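Local coordinates for putative 2OG-Fe(II) oxygenase family protein (Caulobacter crescentus CB15, PDB 3OOX) that probably acts as an iron(II)- and 2-oxoglutarate-dependent oxygenase that may form ethene from 2-oxoglutarate and oxidise L-arginine, at residues Ser29-Gly34 with Asn240-Ser245; Tyr33-Leu38 with Val228-Asp233; Gly167-Arg172 with Phe267-Ala272; Ile194-Leu199 with Gly232-Arg237. All coordinates share one frame; numbering follows the deposited sequence. Where two conformers were deposited one is given.

Contact 1: Ser29-Gly34 with Asn240-Ser245; sequences SFERYG and NNVLPS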
loop_
_atom_site.group_PDB
_atom_site.type_symbol
_atom_site.label_atom_id
_atom_site.label_comp_id
_atom_site.label_asym_id
_atom_site.label_seq_id
_atom_site.Cartn_x
_atom_site.Cartn_y
_atom_site.Cartn_z
ATOM N N SER A 29 -15.374 1.987 -8.703
ATOM C CA SER A 29 -14.041 1.991 -9.266
ATOM C C SER A 29 -13.235 0.759 -8.778
ATOM O O SER A 29 -12.614 0.047 -9.566
ATOM C CB SER A 29 -13.341 3.318 -8.954
ATOM O OG SER A 29 -12.094 3.410 -9.605
ATOM N N PHE A 30 -13.280 0.485 -7.482
ATOM C CA PHE A 30 -12.616 -0.694 -6.948
ATOM C C PHE A 30 -13.143 -1.968 -7.598
ATOM O O PHE A 30 -12.372 -2.865 -7.923
ATOM C CB PHE A 30 -12.833 -0.782 -5.447
ATOM C CG PHE A 30 -12.049 0.231 -4.632
ATOM C CD1 PHE A 30 -10.673 0.368 -4.770
ATOM C CD2 PHE A 30 -12.675 0.988 -3.669
ATOM C CE1 PHE A 30 -9.969 1.276 -3.994
ATOM C CE2 PHE A 30 -11.981 1.852 -2.868
ATOM C CZ PHE A 30 -10.622 2.038 -3.054
ATOM N N GLU A 31 -14.455 -2.066 -7.749
ATOM C CA GLU A 31 -15.041 -3.281 -8.298
ATOM C C GLU A 31 -14.614 -3.494 -9.765
ATOM O O GLU A 31 -14.395 -4.633 -10.192
ATOM C CB GLU A 31 -16.565 -3.299 -8.159
ATOM C CG GLU A 31 -17.136 -4.660 -8.538
ATOM C CD GLU A 31 -18.639 -4.802 -8.335
ATOM O OE1 GLU A 31 -19.263 -3.948 -7.675
ATOM O OE2 GLU A 31 -19.195 -5.814 -8.830
ATOM N N ARG A 32 -14.491 -2.408 -10.522
ATOM C CA ARG A 32 -14.142 -2.482 -11.947
ATOM C C ARG A 32 -12.654 -2.774 -12.158
ATOM O O ARG A 32 -12.295 -3.601 -12.998
ATOM C CB ARG A 32 -14.533 -1.168 -12.642
ATOM C CG ARG A 32 -14.120 -1.016 -14.109
ATOM C CD ARG A 32 -14.728 -2.022 -15.026
ATOM N NE ARG A 32 -14.151 -1.836 -16.362
ATOM C CZ ARG A 32 -13.008 -2.391 -16.784
ATOM N NH1 ARG A 32 -12.288 -3.209 -15.991
ATOM N NH2 ARG A 32 -12.572 -2.112 -18.009
ATOM N N TYR A 33 -11.808 -2.068 -11.413
ATOM C CA TYR A 33 -10.368 -2.004 -11.707
ATOM C C TYR A 33 -9.474 -2.544 -10.580
ATOM O O TYR A 33 -8.280 -2.742 -10.808
ATOM C CB TYR A 33 -9.931 -0.568 -11.968
ATOM C CG TYR A 33 -10.527 0.061 -13.213
ATOM C CD1 TYR A 33 -10.198 -0.426 -14.468
ATOM C CD2 TYR A 33 -11.403 1.149 -13.128
ATOM C CE1 TYR A 33 -10.744 0.135 -15.626
ATOM C CE2 TYR A 33 -11.946 1.722 -14.286
ATOM C CZ TYR A 33 -11.608 1.204 -15.511
ATOM O OH TYR A 33 -12.146 1.769 -16.667
ATOM N N GLY A 34 -10.043 -2.739 -9.386
ATOM C CA GLY A 34 -9.274 -3.020 -8.182
ATOM C C GLY A 34 -8.559 -1.807 -7.606
ATOM O O GLY A 34 -7.827 -1.933 -6.633
ATOM N N ASN A 240 -15.363 -12.605 -1.358
ATOM C CA ASN A 240 -15.577 -13.693 -2.331
ATOM C C ASN A 240 -15.278 -13.217 -3.745
ATOM O O ASN A 240 -15.961 -13.572 -4.732
ATOM C CB ASN A 240 -17.010 -14.217 -2.271
ATOM C CG ASN A 240 -17.120 -15.642 -2.762
ATOM O OD1 ASN A 240 -16.171 -16.440 -2.627
ATOM N ND2 ASN A 240 -18.295 -15.997 -3.290
ATOM N N ASN A 241 -14.210 -12.421 -3.820
ATOM C CA ASN A 241 -13.686 -11.868 -5.087
ATOM C C ASN A 241 -14.581 -10.843 -5.790
ATOM O O ASN A 241 -14.308 -10.458 -6.918
ATOM C CB ASN A 241 -13.242 -13.014 -6.024
ATOM C CG ASN A 241 -12.051 -13.781 -5.468
ATOM O OD1 ASN A 241 -12.095 -14.279 -4.368
ATOM N ND2 ASN A 241 -10.967 -13.838 -6.231
ATOM N N VAL A 242 -15.609 -10.354 -5.112
ATOM C CA VAL A 242 -16.443 -9.277 -5.625
ATOM C C VAL A 242 -15.571 -8.022 -5.870
ATOM O O VAL A 242 -15.696 -7.375 -6.899
ATOM C CB VAL A 242 -17.625 -8.982 -4.680
ATOM C CG1 VAL A 242 -18.283 -7.645 -5.046
ATOM C CG2 VAL A 242 -18.669 -10.115 -4.747
ATOM N N LEU A 243 -14.685 -7.713 -4.917
ATOM C CA LEU A 243 -13.694 -6.663 -5.125
ATOM C C LEU A 243 -12.351 -7.320 -5.461
ATOM O O LEU A 243 -11.791 -8.035 -4.634
ATOM C CB LEU A 243 -13.554 -5.771 -3.894
ATOM C CG LEU A 243 -14.839 -5.076 -3.414
ATOM C CD1 LEU A 243 -14.587 -4.160 -2.230
ATOM C CD2 LEU A 243 -15.512 -4.258 -4.534
ATOM N N PRO A 244 -11.824 -7.071 -6.671
ATOM C CA PRO A 244 -10.636 -7.812 -7.128
ATOM C C PRO A 244 -9.335 -7.152 -6.668
ATOM O O PRO A 244 -9.257 -5.923 -6.623
ATOM C CB PRO A 244 -10.739 -7.723 -8.639
ATOM C CG PRO A 244 -11.431 -6.359 -8.871
ATOM C CD PRO A 244 -12.413 -6.242 -7.756
ATOM N N SER A 245 -8.356 -7.985 -6.299
ATOM C CA SER A 245 -6.986 -7.561 -6.054
ATOM C C SER A 245 -6.258 -7.712 -7.379
ATOM O O SER A 245 -6.064 -8.824 -7.880
ATOM C CB SER A 245 -6.343 -8.422 -5.003
ATOM O OG SER A 245 -5.010 -8.037 -4.830
HETATM O O HOH W 1 -17.505 -8.046 -8.784
#
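Glu31, in the last turn of helix 19-33, lies against Val242 and Leu243 of an irregular loop, and its side chain can be followed atom by atom. Glu31 CB packs on Leu243 CD2 at 3.9 Å. CG, anti to the backbone N (chi1 -171°), reaches the carbonyl oxygen of the preceding loop residue, with Glu31 CG 3.5 Å from Val242 O. The chain runs on extended, and at the tip the carboxylate divides its roles: OE1 is hydrogen-bonded to the hydroxyl of Tyr152, while a water donates both to Glu31 OE2 (2.8 Å) and to Val242 O (2.7 Å), bridging the two segments. Pro244 sets its ring against the C-terminal end of the helix, where Pro244 CD stands 3.4 Å from Phe30 O and 3.5 Å from Glu31 O, with CG following. An alanine here would probably open a gap beside these two carbonyl oxygens, since the removed CG and CD are the atoms that pack on them. Gly34 leaves the helix with positive phi (75°); its CA lies 3.3 Å from Pro244 O, and a CB here would point toward the loop and run into that oxygen. The contact thus seats the end of helix 19-33 on the loop between helix 233-238 and strand 248-250, while Phe30 and Leu243 both touch Ile149 of helix 127-152.

Contact 2: Tyr33-Leu38 with Val228-Asp233; sequences YGFAVL and VINIGD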
loop_
_atom_site.group_PDB
_atom_site.type_symbol
_atom_site.label_atom_id
_atom_site.label_comp_id
_atom_site.label_asym_id
_atom_site.label_seq_id
_atom_site.Cartn_x
_atom_site.Cartn_y
_atom_site.Cartn_z
ATOM N N TYR A 33 -11.808 -2.068 -11.413
ATOM C CA TYR A 33 -10.368 -2.004 -11.707
ATOM C C TYR A 33 -9.474 -2.544 -10.580
ATOM O O TYR A 33 -8.280 -2.742 -10.808
ATOM C CB TYR A 33 -9.931 -0.568 -11.968
ATOM C CG TYR A 33 -10.527 0.061 -13.213
ATOM C CD1 TYR A 33 -10.198 -0.426 -14.468
ATOM C CD2 TYR A 33 -11.403 1.149 -13.128
ATOM C CE1 TYR A 33 -10.744 0.135 -15.626
ATOM C CE2 TYR A 33 -11.946 1.722 -14.286
ATOM C CZ TYR A 33 -11.608 1.204 -15.511
ATOM O OH TYR A 33 -12.146 1.769 -16.667
ATOM N N GLY A 34 -10.043 -2.739 -9.386
ATOM C CA GLY A 34 -9.274 -3.020 -8.182
ATOM C C GLY A 34 -8.559 -1.807 -7.606
ATOM O O GLY A 34 -7.827 -1.933 -6.633
ATOM N N PHE A 35 -8.824 -0.637 -8.176
ATOM C CA PHE A 35 -8.118 0.621 -7.896
ATOM C C PHE A 35 -9.122 1.765 -7.870
ATOM O O PHE A 35 -10.105 1.731 -8.606
ATOM C CB PHE A 35 -7.079 0.952 -8.979
ATOM C CG PHE A 35 -5.709 0.337 -8.752
ATOM C CD1 PHE A 35 -5.468 -0.990 -9.083
ATOM C CD2 PHE A 35 -4.669 1.073 -8.217
ATOM C CE1 PHE A 35 -4.247 -1.556 -8.874
ATOM C CE2 PHE A 35 -3.424 0.513 -8.044
ATOM C CZ PHE A 35 -3.218 -0.815 -8.386
ATOM N N ALA A 36 -8.809 2.799 -7.090
ATOM C CA ALA A 36 -9.536 4.066 -7.119
ATOM C C ALA A 36 -8.549 5.195 -6.919
ATOM O O ALA A 36 -7.471 5.000 -6.351
ATOM C CB ALA A 36 -10.606 4.092 -6.043
ATOM N N VAL A 37 -8.929 6.383 -7.385
ATOM C CA VAL A 37 -8.123 7.574 -7.219
ATOM C C VAL A 37 -8.941 8.551 -6.405
ATOM O O VAL A 37 -10.082 8.861 -6.787
ATOM C CB VAL A 37 -7.732 8.222 -8.570
ATOM C CG1 VAL A 37 -6.907 9.512 -8.336
ATOM C CG2 VAL A 37 -6.963 7.192 -9.451
ATOM N N LEU A 38 -8.349 9.020 -5.313
ATOM C CA LEU A 38 -9.000 9.902 -4.333
ATOM C C LEU A 38 -8.309 11.263 -4.358
ATOM O O LEU A 38 -7.123 11.376 -4.072
ATOM C CB LEU A 38 -8.915 9.291 -2.935
ATOM C CG LEU A 38 -9.573 10.081 -1.810
ATOM C CD1 LEU A 38 -11.048 9.963 -1.989
ATOM C CD2 LEU A 38 -9.185 9.498 -0.464
ATOM N N VAL A 228 -3.737 7.124 -4.651
ATOM C CA VAL A 228 -4.162 6.006 -5.481
ATOM C C VAL A 228 -4.315 4.821 -4.512
ATOM O O VAL A 228 -3.418 4.516 -3.746
ATOM C CB VAL A 228 -3.131 5.642 -6.553
ATOM C CG1 VAL A 228 -3.593 4.380 -7.309
ATOM C CG2 VAL A 228 -2.922 6.820 -7.525
ATOM N N ILE A 229 -5.477 4.198 -4.523
ATOM C CA ILE A 229 -5.783 3.153 -3.560
ATOM C C ILE A 229 -6.122 1.868 -4.289
ATOM O O ILE A 229 -6.838 1.903 -5.280
ATOM C CB ILE A 229 -6.959 3.547 -2.675
ATOM C CG1 ILE A 229 -6.674 4.913 -2.025
ATOM C CG2 ILE A 229 -7.205 2.451 -1.587
ATOM C CD1 ILE A 229 -7.895 5.709 -1.678
ATOM N N ASN A 230 -5.602 0.746 -3.806
ATOM C CA ASN A 230 -5.945 -0.580 -4.401
ATOM C C ASN A 230 -6.349 -1.608 -3.368
ATOM O O ASN A 230 -5.876 -1.600 -2.214
ATOM C CB ASN A 230 -4.831 -1.146 -5.304
ATOM C CG ASN A 230 -3.545 -1.431 -4.573
ATOM O OD1 ASN A 230 -2.845 -0.499 -4.169
ATOM N ND2 ASN A 230 -3.213 -2.729 -4.389
ATOM N N ILE A 231 -7.227 -2.501 -3.815
ATOM C CA ILE A 231 -7.679 -3.655 -3.058
ATOM C C ILE A 231 -6.536 -4.679 -2.988
ATOM O O ILE A 231 -5.873 -4.920 -4.005
ATOM C CB ILE A 231 -8.870 -4.334 -3.781
ATOM C CG1 ILE A 231 -10.000 -3.309 -4.021
ATOM C CG2 ILE A 231 -9.342 -5.623 -3.020
ATOM C CD1 ILE A 231 -10.627 -2.740 -2.756
ATOM N N GLY A 232 -6.322 -5.304 -1.820
ATOM C CA GLY A 232 -5.358 -6.379 -1.679
ATOM C C GLY A 232 -6.044 -7.716 -1.471
ATOM O O GLY A 232 -7.278 -7.787 -1.270
ATOM N N ASP A 233 -5.239 -8.771 -1.444
ATOM C CA ASP A 233 -5.780 -10.104 -1.454
ATOM C C ASP A 233 -6.648 -10.398 -0.217
ATOM O O ASP A 233 -7.583 -11.200 -0.354
ATOM C CB ASP A 233 -4.666 -11.146 -1.499
ATOM C CG ASP A 233 -3.935 -11.182 -2.822
ATOM O OD1 ASP A 233 -4.386 -10.562 -3.816
ATOM O OD2 ASP A 233 -2.887 -11.846 -2.858
HETATM O O HOH W 2 -5.979 -4.176 -6.542
#
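Phe35 lays its ring over Asn230, its antiparallel non-hydrogen-bonded partner, and this is the tight part of the contact. Asn230 CB stands 3.4 Å from the centroid of the Phe35 ring and 9° off its normal, a CH-pi contact over the middle of the face. The Asn230 amide follows the ring closely, the two planes differing by 21°, and its ND2 is hydrogen-bonded to Asp193. At the ring's edge, in its plane, Val228 CG1 meets Phe35 CD2 at 3.6 Å. An alanine in place of Phe35 would probably leave a gap over Asn230 CB and beside Val228 CG1, where the ring now packs. Between the strands, Ala36 N to Ile229 O and Ile229 N to Ala36 O are both 2.8 Å, and Ile231 N adds a third backbone bond to Gly34 O. Packing slackens toward Val37, whose CG2 approaches Val228 CG2 only to 4.5 Å. At the Gly34 end a water lies 2.9 Å from Gly34 O and 2.6 Å from Ile231 O, beside the last backbone bond. Ala36 and Ile229 face the other way, under Phe30 of helix 19-33. Strand 35-39, paired antiparallel (155°) with strand 227-231, is an N-terminal addition that widens the larger sheet of the double-stranded beta-helix (jelly roll) characteristic of 2-oxoglutarate oxygenases.

Contact 3: Gly167-Arg172 with Phe267-Ala272; sequences GNSVLR and FFLHFA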
loop_
_atom_site.group_PDB
_atom_site.type_symbol
_atom_site.label_atom_id
_atom_site.label_comp_id
_atom_site.label_asym_id
_atom_site.label_seq_id
_atom_site.Cartn_x
_atom_site.Cartn_y
_atom_site.Cartn_z
ATOM N N GLY A 167 -3.930 -3.330 13.246
ATOM C CA GLY A 167 -3.561 -4.095 12.061
ATOM C C GLY A 167 -2.063 -4.066 11.795
ATOM O O GLY A 167 -1.396 -3.092 12.120
ATOM N N ASN A 168 -1.569 -5.118 11.149
ATOM C CA ASN A 168 -0.134 -5.340 10.924
ATOM C C ASN A 168 0.315 -4.553 9.697
ATOM O O ASN A 168 0.921 -5.095 8.771
ATOM C CB ASN A 168 0.135 -6.822 10.743
ATOM C CG ASN A 168 1.577 -7.202 10.988
ATOM O OD1 ASN A 168 2.464 -6.372 11.253
ATOM N ND2 ASN A 168 1.821 -8.520 10.896
ATOM N N SER A 169 -0.004 -3.268 9.702
ATOM C CA SER A 169 0.212 -2.390 8.567
ATOM C C SER A 169 1.634 -1.891 8.495
ATOM O O SER A 169 2.323 -1.751 9.518
ATOM C CB SER A 169 -0.792 -1.223 8.592
ATOM O OG SER A 169 -2.124 -1.742 8.572
ATOM N N VAL A 170 2.070 -1.602 7.275
ATOM C CA VAL A 170 3.468 -1.208 7.036
ATOM C C VAL A 170 3.488 0.033 6.167
ATOM O O VAL A 170 2.877 0.061 5.106
ATOM C CB VAL A 170 4.249 -2.327 6.393
ATOM C CG1 VAL A 170 5.659 -1.846 5.986
ATOM C CG2 VAL A 170 4.380 -3.546 7.322
ATOM N N LEU A 171 4.236 1.042 6.630
ATOM C CA LEU A 171 4.604 2.199 5.818
ATOM C C LEU A 171 5.964 1.906 5.229
ATOM O O LEU A 171 6.929 1.635 5.966
ATOM C CB LEU A 171 4.696 3.473 6.643
ATOM C CG LEU A 171 5.102 4.742 5.913
ATOM C CD1 LEU A 171 4.111 5.066 4.774
ATOM C CD2 LEU A 171 5.195 5.937 6.893
ATOM N N ARG A 172 6.045 1.879 3.887
ATOM C CA ARG A 172 7.284 1.632 3.190
ATOM C C ARG A 172 7.764 2.967 2.633
ATOM O O ARG A 172 7.015 3.705 2.009
ATOM C CB ARG A 172 7.034 0.692 2.014
ATOM C CG ARG A 172 8.245 0.519 1.047
ATOM C CD ARG A 172 7.875 -0.420 -0.096
ATOM N NE ARG A 172 7.780 -1.799 0.347
ATOM C CZ ARG A 172 7.296 -2.786 -0.398
ATOM N NH1 ARG A 172 6.854 -2.550 -1.633
ATOM N NH2 ARG A 172 7.251 -3.996 0.109
ATOM N N PHE A 267 1.503 2.923 1.841
ATOM C CA PHE A 267 1.053 2.398 3.121
ATOM C C PHE A 267 0.228 1.157 2.839
ATOM O O PHE A 267 -0.831 1.252 2.183
ATOM C CB PHE A 267 0.234 3.444 3.868
ATOM C CG PHE A 267 -0.238 2.974 5.218
ATOM C CD1 PHE A 267 0.617 2.994 6.306
ATOM C CD2 PHE A 267 -1.496 2.458 5.382
ATOM C CE1 PHE A 267 0.250 2.541 7.525
ATOM C CE2 PHE A 267 -1.873 1.993 6.640
ATOM C CZ PHE A 267 -0.993 2.087 7.713
ATOM N N PHE A 268 0.699 0.019 3.336
ATOM C CA PHE A 268 0.050 -1.283 3.182
ATOM C C PHE A 268 -0.791 -1.557 4.427
ATOM O O PHE A 268 -0.268 -2.018 5.477
ATOM C CB PHE A 268 1.107 -2.362 2.963
ATOM C CG PHE A 268 1.949 -2.146 1.741
ATOM C CD1 PHE A 268 1.515 -2.588 0.503
ATOM C CD2 PHE A 268 3.172 -1.497 1.815
ATOM C CE1 PHE A 268 2.305 -2.424 -0.618
ATOM C CE2 PHE A 268 3.931 -1.279 0.668
ATOM C CZ PHE A 268 3.474 -1.734 -0.549
ATOM N N LEU A 269 -2.104 -1.300 4.283
ATOM C CA LEU A 269 -3.031 -1.458 5.375
ATOM C C LEU A 269 -3.459 -2.905 5.456
ATOM O O LEU A 269 -3.863 -3.503 4.447
ATOM C CB LEU A 269 -4.244 -0.544 5.200
ATOM C CG LEU A 269 -5.124 -0.264 6.411
ATOM C CD1 LEU A 269 -5.872 1.088 6.215
ATOM C CD2 LEU A 269 -6.097 -1.413 6.690
ATOM N N HIS A 270 -3.306 -3.493 6.649
ATOM C CA HIS A 270 -3.620 -4.892 6.925
ATOM C C HIS A 270 -4.684 -4.991 8.006
ATOM O O HIS A 270 -4.815 -4.108 8.868
ATOM C CB HIS A 270 -2.412 -5.601 7.528
ATOM C CG HIS A 270 -1.314 -5.942 6.566
ATOM N ND1 HIS A 270 -0.580 -5.015 5.840
ATOM C CD2 HIS A 270 -0.780 -7.153 6.263
ATOM C CE1 HIS A 270 0.363 -5.651 5.157
ATOM N NE2 HIS A 270 0.255 -6.939 5.383
ATOM N N PHE A 271 -5.432 -6.098 7.959
ATOM C CA PHE A 271 -6.322 -6.442 9.041
ATOM C C PHE A 271 -5.478 -6.765 10.323
ATOM O O PHE A 271 -4.300 -7.096 10.294
ATOM C CB PHE A 271 -7.132 -7.702 8.707
ATOM C CG PHE A 271 -8.183 -7.522 7.659
ATOM C CD1 PHE A 271 -9.115 -6.513 7.746
ATOM C CD2 PHE A 271 -8.311 -8.434 6.611
ATOM C CE1 PHE A 271 -10.097 -6.351 6.790
ATOM C CE2 PHE A 271 -9.345 -8.303 5.682
ATOM C CZ PHE A 271 -10.217 -7.239 5.750
ATOM N N ALA A 272 -6.153 -6.703 11.468
ATOM C CA ALA A 272 -5.672 -7.292 12.701
ATOM C C ALA A 272 -5.289 -8.765 12.510
ATOM O O ALA A 272 -6.004 -9.536 11.866
ATOM C CB ALA A 272 -6.773 -7.178 13.760
#
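Val170 and Phe268 form an antiparallel hydrogen-bonded pair, with the short strand axes 4.8 Å apart and at 162°, and beyond it one serine side chain and a weak backbone bond, Asn168 N to Phe271 O, continue the pairing as regular strand gives way to loop. Ser169 OG, anti to the carbonyl carbon (chi1 -58°), accepts the backbone N-H of His270 at 2.9 Å between His270 N and Ser169 OG, in a nearly straight bond. Ser169 CB meanwhile presses on the tip of the Phe267 ring on the other strand, 3.4 Å from Phe267 CZ. Phe268 O is gripped twice, by Val170 N and by His270 ND1, each 3.0 Å away and reaching it from opposite faces of its carbonyl plane. The oxygen lies in the plane of the His270 ring, and that bond fixes how the imidazole is turned. Over one face of the ring comes a second carbonyl: Asn168 O stands 3.2 Å above the plane, offset toward the rim. Gly167 slips in next to His270 O, where a CB would clash. Farther along the strand, Arg172 crosses Phe268 obliquely, Phe268 CE2 lying 3.7 Å above the centre of the Arg172 guanidinium plane, with the two planes 58° apart; Arg172 NE is hydrogen-bonded to His100. The chemistry implies that polar groups continue the pairing of two inner strands past the point where regular strand ends. With ND1 donating to Phe268 O, the imidazole of His270 appears to be a structural link between strand 262-269 and the loop after it.

Contact 4: Ile194-Leu199 with Gly232-Arg237; sequences INTITL and GDMLER. With EDO (1,2-ethanediol), chain G.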
loop_
_atom_site.group_PDB
_atom_site.type_symbol
_atom_site.label_atom_id
_atom_site.label_comp_id
_atom_site.label_asym_id
_atom_site.label_seq_id
_atom_site.Cartn_x
_atom_site.Cartn_y
_atom_site.Cartn_z
ATOM N N ILE A 194 -0.954 -8.279 -1.072
ATOM C CA ILE A 194 -1.525 -9.355 -0.247
ATOM C C ILE A 194 -2.399 -8.883 0.893
ATOM O O ILE A 194 -3.105 -9.715 1.512
ATOM C CB ILE A 194 -0.465 -10.355 0.213
ATOM C CG1 ILE A 194 0.496 -9.753 1.206
ATOM C CG2 ILE A 194 0.300 -10.928 -0.983
ATOM C CD1 ILE A 194 1.590 -10.768 1.645
ATOM N N ASN A 195 -2.446 -7.573 1.122
ATOM C CA ASN A 195 -3.010 -6.971 2.320
ATOM C C ASN A 195 -4.466 -6.564 2.108
ATOM O O ASN A 195 -5.165 -7.154 1.288
ATOM C CB ASN A 195 -2.089 -5.829 2.794
ATOM C CG ASN A 195 -1.762 -4.824 1.689
ATOM O OD1 ASN A 195 -1.012 -5.160 0.750
ATOM N ND2 ASN A 195 -2.289 -3.580 1.802
ATOM N N THR A 196 -4.958 -5.592 2.853
ATOM C CA THR A 196 -6.371 -5.202 2.784
ATOM C C THR A 196 -6.605 -4.125 1.721
ATOM O O THR A 196 -7.266 -4.378 0.710
ATOM C CB THR A 196 -6.860 -4.782 4.173
ATOM O OG1 THR A 196 -6.664 -5.891 5.076
ATOM C CG2 THR A 196 -8.351 -4.288 4.155
ATOM N N ILE A 197 -6.049 -2.944 1.947
ATOM C CA ILE A 197 -5.914 -1.937 0.899
ATOM C C ILE A 197 -4.546 -1.280 1.009
ATOM O O ILE A 197 -3.953 -1.246 2.085
ATOM C CB ILE A 197 -6.993 -0.828 0.940
ATOM C CG1 ILE A 197 -7.056 -0.154 2.321
ATOM C CG2 ILE A 197 -8.371 -1.427 0.566
ATOM C CD1 ILE A 197 -7.994 1.104 2.353
ATOM N N THR A 198 -4.051 -0.738 -0.111
ATOM C CA THR A 198 -2.788 0.004 -0.137
ATOM C C THR A 198 -3.076 1.437 -0.618
ATOM O O THR A 198 -3.873 1.676 -1.571
ATOM C CB THR A 198 -1.786 -0.699 -1.076
ATOM O OG1 THR A 198 -1.602 -2.018 -0.572
ATOM C CG2 THR A 198 -0.436 0.018 -1.142
ATOM N N LEU A 199 -2.474 2.422 0.076
ATOM C CA LEU A 199 -2.674 3.829 -0.183
ATOM C C LEU A 199 -1.371 4.482 -0.640
ATOM O O LEU A 199 -0.380 4.444 0.091
ATOM C CB LEU A 199 -3.210 4.532 1.070
ATOM C CG LEU A 199 -4.581 4.068 1.530
ATOM C CD1 LEU A 199 -4.440 3.070 2.672
ATOM C CD2 LEU A 199 -5.487 5.258 1.915
ATOM N N GLY A 232 -6.322 -5.304 -1.820
ATOM C CA GLY A 232 -5.358 -6.379 -1.679
ATOM C C GLY A 232 -6.044 -7.716 -1.471
ATOM O O GLY A 232 -7.278 -7.787 -1.270
ATOM N N ASP A 233 -5.239 -8.771 -1.444
ATOM C CA ASP A 233 -5.780 -10.104 -1.454
ATOM C C ASP A 233 -6.648 -10.398 -0.217
ATOM O O ASP A 233 -7.583 -11.200 -0.354
ATOM C CB ASP A 233 -4.666 -11.146 -1.499
ATOM C CG ASP A 233 -3.935 -11.182 -2.822
ATOM O OD1 ASP A 233 -4.386 -10.562 -3.816
ATOM O OD2 ASP A 233 -2.887 -11.846 -2.858
HETATM N N MSE A 234 -6.345 -9.839 0.953
HETATM C CA MSE A 234 -7.165 -10.115 2.146
HETATM C C MSE A 234 -8.598 -9.656 1.929
HETATM O O MSE A 234 -9.550 -10.362 2.294
HETATM C CB MSE A 234 -6.599 -9.420 3.396
HETATM C CG MSE A 234 -5.356 -10.033 3.964
HETATM SE SE MSE A 234 -4.586 -8.937 5.387
HETATM C CE MSE A 234 -3.081 -10.032 5.849
ATOM N N LEU A 235 -8.778 -8.469 1.339
ATOM C CA LEU A 235 -10.108 -7.926 1.141
ATOM C C LEU A 235 -10.780 -8.629 -0.027
ATOM O O LEU A 235 -12.000 -8.885 -0.003
ATOM C CB LEU A 235 -10.012 -6.420 0.928
ATOM C CG LEU A 235 -11.291 -5.635 0.711
ATOM C CD1 LEU A 235 -12.341 -5.921 1.796
ATOM C CD2 LEU A 235 -11.008 -4.119 0.665
ATOM N N GLU A 236 -10.011 -8.964 -1.071
ATOM C CA GLU A 236 -10.539 -9.776 -2.172
ATOM C C GLU A 236 -11.135 -11.068 -1.611
ATOM O O GLU A 236 -12.278 -11.441 -1.975
ATOM C CB GLU A 236 -9.448 -10.081 -3.215
ATOM C CG GLU A 236 -9.913 -10.976 -4.364
ATOM C CD GLU A 236 -8.778 -11.324 -5.297
ATOM O OE1 GLU A 236 -7.849 -12.012 -4.843
ATOM O OE2 GLU A 236 -8.828 -10.879 -6.454
ATOM N N ARG A 237 -10.411 -11.728 -0.704
ATOM C CA ARG A 237 -10.885 -13.004 -0.160
ATOM C C ARG A 237 -12.141 -12.810 0.696
ATOM O O ARG A 237 -13.126 -13.567 0.555
ATOM C CB ARG A 237 -9.782 -13.690 0.629
ATOM C CG ARG A 237 -10.231 -14.958 1.338
ATOM C CD ARG A 237 -9.067 -15.806 1.769
ATOM N NE ARG A 237 -9.552 -16.944 2.553
ATOM C CZ ARG A 237 -8.959 -18.124 2.641
ATOM N NH1 ARG A 237 -7.834 -18.398 1.972
ATOM N NH2 ARG A 237 -9.500 -19.079 3.419
HETATM C C1 EDO G . -7.606 -22.544 3.093
HETATM O O1 EDO G . -8.551 -21.648 3.693
HETATM C C2 EDO G . -6.893 -21.866 1.928
HETATM O O2 EDO G . -6.159 -20.716 2.368
#
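The flat peptide group of Asn195 has the amide of Met234 above its carbonyl plane, Met234 N lying 3.0 Å from Asn195 O and 38° out of that plane. The side-chain amide of Asn195 holds Thr198 OG1 in its own plane, 2.9 Å from Asn195 ND2. Gly232 is the N-cap of helix 233-238, and Thr196 and Ile197, at the start of a strand of the jelly roll, form a classic beta bulge facing Leu269. At the edge of the Arg237 guanidinium, a 1,2-ethanediol molecule, probably from the crystallisation liquor, accepts from NH1 and NH2, one to each of its oxygens. Selenomethionine Met234 and Thr196 cross at about a right angle, with Met234 SE 3.7 Å from Thr196 OG1. Leu235 and Ile197 run side by side, Leu235 CD2 meeting Ile197 CG2 at 3.8 Å. Asp233 brushes Ile194, but its carboxylate is bonded to Ser245 and Arg305. Gly232 has no space for a side chain, because a CB would fall onto Asn195 O, and Gly232 N donates to Thr196 O at 2.9 Å, from 52° above the carbonyl plane.

How the contacts relate
From the N terminus, helix 19-33 runs into strand 35-39, and contacts 1 and 2 start together there, sharing Tyr33 and Gly34. Both close long loops of about 200 residues, contact 2 onto strand 227-231 and contact 1 onto the loop that follows helix 233-238. Contact 4 closes a loop of only 32 residues and nests inside those of contacts 1 and 3; it shares Gly232 and Asp233 with contact 2. Contact 3 begins within the loops of contacts 1 and 2 and ends beyond them, so it crosses both. Contacts 2, 4 and 3 succeed one another across the larger sheet, while contact 1 ties helix 19-33 to the loop before strand 248-250.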